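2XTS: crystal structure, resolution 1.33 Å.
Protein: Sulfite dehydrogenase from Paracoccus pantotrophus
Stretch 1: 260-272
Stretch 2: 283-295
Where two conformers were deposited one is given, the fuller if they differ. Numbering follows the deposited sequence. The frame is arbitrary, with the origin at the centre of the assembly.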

# COMPACT_ATOMS: atom_id res chain seq x y z
N TRP A 260 -6.07 9.26 -25.56
CA TRP A 260 -5.16 8.68 -24.60
C TRP A 260 -5.39 9.20 -23.19
O TRP A 260 -5.41 8.43 -22.23
CB TRP A 260 -3.72 8.93 -25.03
CG TRP A 260 -3.37 8.32 -26.36
CD1 TRP A 260 -3.69 7.08 -26.79
CD2 TRP A 260 -2.60 8.93 -27.41
NE1 TRP A 260 -3.19 6.88 -28.06
CE2 TRP A 260 -2.51 7.99 -28.46
CE3 TRP A 260 -2.02 10.18 -27.57
CZ2 TRP A 260 -1.83 8.27 -29.65
CZ3 TRP A 260 -1.36 10.46 -28.77
CH2 TRP A 260 -1.27 9.51 -29.78
N VAL A 261 -5.51 10.51 -23.02
CA VAL A 261 -5.56 11.08 -21.68
C VAL A 261 -6.92 10.91 -21.02
O VAL A 261 -7.97 10.94 -21.67
CB VAL A 261 -5.08 12.57 -21.57
CG1 VAL A 261 -4.58 12.88 -20.15
CG2 VAL A 261 -3.97 12.88 -22.50
N MET A 262 -6.87 10.68 -19.71
CA MET A 262 -8.05 10.62 -18.86
C MET A 262 -8.27 12.01 -18.25
O MET A 262 -7.39 12.57 -17.60
CB MET A 262 -7.86 9.55 -17.78
CG MET A 262 -7.60 8.16 -18.31
SD MET A 262 -8.92 7.54 -19.38
CE MET A 262 -10.18 7.12 -18.17
N ASP A 263 -9.46 12.57 -18.44
CA ASP A 263 -9.73 13.94 -17.99
C ASP A 263 -10.12 14.01 -16.50
O ASP A 263 -10.47 13.00 -15.87
CB ASP A 263 -10.84 14.55 -18.86
CG ASP A 263 -10.42 14.75 -20.31
OD1 ASP A 263 -9.24 15.02 -20.59
OD2 ASP A 263 -11.32 14.64 -21.17
N ALA A 264 -10.10 15.22 -15.96
CA ALA A 264 -10.38 15.44 -14.54
C ALA A 264 -11.72 14.86 -14.15
O ALA A 264 -12.73 15.04 -14.85
CB ALA A 264 -10.33 16.93 -14.20
N LYS A 265 -11.73 14.20 -13.00
CA LYS A 265 -12.87 13.44 -12.58
C LYS A 265 -12.89 13.37 -11.05
O LYS A 265 -11.88 13.55 -10.40
CB LYS A 265 -12.73 12.03 -13.17
CG LYS A 265 -13.94 11.15 -13.06
CD LYS A 265 -13.78 9.94 -13.98
CE LYS A 265 -14.85 8.91 -13.78
NZ LYS A 265 -14.77 7.81 -14.79
N SER A 266 -14.04 13.07 -10.50
CA SER A 266 -14.19 12.89 -9.06
C SER A 266 -15.41 12.08 -8.75
O SER A 266 -16.34 11.98 -9.54
CB SER A 266 -14.31 14.22 -8.32
OG SER A 266 -15.55 14.86 -8.57
N VAL A 267 -15.43 11.55 -7.54
CA VAL A 267 -16.59 10.87 -7.00
C VAL A 267 -16.57 10.94 -5.48
O VAL A 267 -15.52 10.78 -4.87
CB VAL A 267 -16.72 9.39 -7.48
CG1 VAL A 267 -15.52 8.53 -7.05
CG2 VAL A 267 -18.05 8.78 -7.03
N ILE A 268 -17.74 11.19 -4.89
CA ILE A 268 -17.96 11.06 -3.46
C ILE A 268 -18.09 9.58 -3.12
O ILE A 268 -19.00 8.89 -3.59
CB ILE A 268 -19.20 11.86 -3.02
CG1 ILE A 268 -18.90 13.37 -3.16
CG2 ILE A 268 -19.57 11.53 -1.59
CD1 ILE A 268 -20.15 14.28 -3.11
N THR A 269 -17.18 9.07 -2.30
CA THR A 269 -17.18 7.66 -1.92
C THR A 269 -18.03 7.39 -0.69
O THR A 269 -18.49 6.28 -0.51
CB THR A 269 -15.75 7.15 -1.73
OG1 THR A 269 -15.07 7.94 -0.75
CG2 THR A 269 -14.98 7.27 -3.04
N SER A 270 -18.25 8.41 0.13
CA SER A 270 -19.21 8.30 1.20
C SER A 270 -19.74 9.66 1.60
O SER A 270 -19.02 10.61 1.66
CB SER A 270 -18.63 7.61 2.42
OG SER A 270 -17.76 8.48 3.11
N PRO A 271 -21.06 9.74 1.82
CA PRO A 271 -22.10 8.73 1.59
C PRO A 271 -22.14 8.30 0.12
O PRO A 271 -21.79 9.07 -0.77
CB PRO A 271 -23.41 9.45 1.95
CG PRO A 271 -23.03 10.62 2.71
CD PRO A 271 -21.65 11.02 2.25
N SER A 272 -22.58 7.07 -0.10
CA SER A 272 -22.77 6.53 -1.44
C SER A 272 -23.72 5.34 -1.29
O SER A 272 -24.04 4.95 -0.16
CB SER A 272 -21.43 6.15 -2.09
OG SER A 272 -20.80 5.09 -1.38
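Stretch 2, residues 283-295: PLVISGLAWSGNG

The apolar centre of the contact is the indole of Trp-291, which has more of its area covered by the other stretch (97 Å²) than any other residue in the contact, set against Lys-265 and Val-267. With chi1 at p (61°) and chi2 at 98°, its ring lies along the neighbouring strand rather than standing off it. Lys-265 CB sits over one face, 4.1 Å from the centroid of the five-membered ring in a CH-pi contact, and the extended, all-t lysine chain brings Lys-265 CD to 3.5 Å from Trp-291 CZ2. Val-267 meets the ring at its edge, Val-267 CG1 to Trp-291 CZ3 being 4.3 Å. Lys-265, Trp-291, Val-267 and Leu-289 thus share one face of the sheet, while Ser-266 and Ala-290 pair on the other, CB to CB at 3.9 Å. Further along, Ile-268 CG2 packs on Ile-286 CG2 at 3.8 Å, and Pro-271, which follows a cis peptide bond, places its CG 4.1 Å from Leu-284 CD2.

The backbone ladder holds these side chains in register. Strand 283-291, which begins earlier in the chain, pairs through Ser-287 to Trp-291 with strand 265-270 in antiparallel fashion, the N-to-C directions 143° apart and the axes approaching to 4.3 Å. Lys-265 N donates to Trp-291 O (2.9 Å) and Trp-291 N to Lys-265 O (3.0 Å); two residues on, Val-267 N reaches Leu-289 O and Leu-289 N reaches Val-267 O, both at 2.9 Å. Between these rungs Ser-266 CA and Ala-290 CA are 4.0 Å apart; just beyond the second, Ile-268 CA and Gly-288 CA are 4.1 Å apart. A CB on Gly-288 would fall 2.4 Å from Val-267 O, so the close approach leaves no room for one.

Beyond this pair a β-bulge shifts the register by one. Ser-287 O accepts from both Thr-269 N (2.8 Å) and Ser-270 N (3.2 Å), so one residue of stretch 2 faces two of stretch 1; Ser-287 N returns a bond to Ser-270 O at 2.9 Å.

At the other end the strand gives way to a type I turn from Ser-292 to Gly-295. Gly-293 N donates to Met-262 O at 2.7 Å, extending the pairing past the strand, and Asn-294 N bonds to Ser-292 OG at 3.0 Å within the turn. Here too glycine fits tightly: a CB on Gly-293 would lie 2.4 Å from Met-262 O and 2.8 Å from Val-261 CG1. Val-261 closes this edge, its CG1 3.3 Å from Gly-293 O.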

# COMPACT_ATOMS: atom_id res chain seq x y z
N PRO A 283 -23.22 15.66 12.71
CA PRO A 283 -21.97 15.60 11.96
C PRO A 283 -21.90 14.45 10.96
O PRO A 283 -22.20 13.30 11.29
CB PRO A 283 -20.92 15.41 13.05
CG PRO A 283 -21.53 16.09 14.23
CD PRO A 283 -22.99 15.82 14.16
N LEU A 284 -21.46 14.77 9.75
CA LEU A 284 -21.34 13.81 8.66
C LEU A 284 -20.11 14.15 7.87
O LEU A 284 -19.93 15.30 7.46
CB LEU A 284 -22.58 13.91 7.75
CG LEU A 284 -22.67 12.97 6.56
CD1 LEU A 284 -22.82 11.53 6.99
CD2 LEU A 284 -23.81 13.39 5.67
N VAL A 285 -19.27 13.14 7.63
CA VAL A 285 -18.11 13.29 6.75
C VAL A 285 -18.49 12.96 5.31
O VAL A 285 -19.02 11.88 5.03
CB VAL A 285 -16.96 12.37 7.20
CG1 VAL A 285 -15.82 12.41 6.15
CG2 VAL A 285 -16.47 12.76 8.63
N ILE A 286 -18.28 13.91 4.42
CA ILE A 286 -18.31 13.64 2.98
C ILE A 286 -16.87 13.41 2.55
O ILE A 286 -16.02 14.27 2.75
CB ILE A 286 -18.96 14.80 2.17
CG1 ILE A 286 -20.42 14.98 2.66
CG2 ILE A 286 -18.82 14.53 0.68
CD1 ILE A 286 -21.16 16.10 2.00
N SER A 287 -16.61 12.23 1.99
CA SER A 287 -15.26 11.85 1.57
C SER A 287 -15.30 11.47 0.09
O SER A 287 -16.28 10.90 -0.36
CB SER A 287 -14.80 10.63 2.36
OG SER A 287 -13.48 10.25 2.04
N GLY A 288 -14.23 11.77 -0.64
CA GLY A 288 -14.15 11.27 -1.99
C GLY A 288 -12.80 11.38 -2.62
O GLY A 288 -11.82 11.80 -2.01
N LEU A 289 -12.79 10.98 -3.89
CA LEU A 289 -11.58 10.94 -4.70
C LEU A 289 -11.70 11.86 -5.92
O LEU A 289 -12.76 11.97 -6.52
CB LEU A 289 -11.32 9.52 -5.21
CG LEU A 289 -10.88 8.53 -4.15
CD1 LEU A 289 -11.05 7.10 -4.65
CD2 LEU A 289 -9.46 8.85 -3.72
N ALA A 290 -10.60 12.52 -6.26
CA ALA A 290 -10.51 13.33 -7.48
C ALA A 290 -9.17 13.01 -8.14
O ALA A 290 -8.21 12.67 -7.45
CB ALA A 290 -10.60 14.80 -7.15
N TRP A 291 -9.10 13.15 -9.46
CA TRP A 291 -7.90 12.82 -10.19
C TRP A 291 -7.97 13.42 -11.60
O TRP A 291 -9.06 13.70 -12.09
CB TRP A 291 -7.69 11.30 -10.26
CG TRP A 291 -8.77 10.52 -10.95
CD1 TRP A 291 -8.74 10.09 -12.23
CD2 TRP A 291 -10.02 10.06 -10.40
NE1 TRP A 291 -9.87 9.40 -12.54
CE2 TRP A 291 -10.68 9.37 -11.44
CE3 TRP A 291 -10.65 10.17 -9.16
CZ2 TRP A 291 -11.92 8.75 -11.26
CZ3 TRP A 291 -11.88 9.56 -8.99
CH2 TRP A 291 -12.50 8.87 -10.04
N SER A 292 -6.83 13.60 -12.24
CA SER A 292 -6.78 14.09 -13.60
C SER A 292 -5.54 13.60 -14.31
O SER A 292 -4.44 13.70 -13.77
CB SER A 292 -6.74 15.60 -13.62
OG SER A 292 -6.69 16.04 -14.95
N GLY A 293 -5.70 13.15 -15.56
CA GLY A 293 -4.58 12.82 -16.39
C GLY A 293 -3.84 14.02 -16.93
O GLY A 293 -2.81 13.86 -17.55
N ASN A 294 -4.41 15.21 -16.76
CA ASN A 294 -3.80 16.44 -17.25
C ASN A 294 -3.01 17.21 -16.19
O ASN A 294 -2.55 18.32 -16.46
CB ASN A 294 -4.89 17.32 -17.89
CG ASN A 294 -5.37 16.78 -19.22
OD1 ASN A 294 -6.58 16.56 -19.42
ND2 ASN A 294 -4.46 16.53 -20.11
N GLY A 295 -2.79 16.60 -15.03
CA GLY A 295 -1.91 17.16 -14.03
C GLY A 295 -2.43 17.02 -12.62
O GLY A 295 -3.06 16.00 -12.29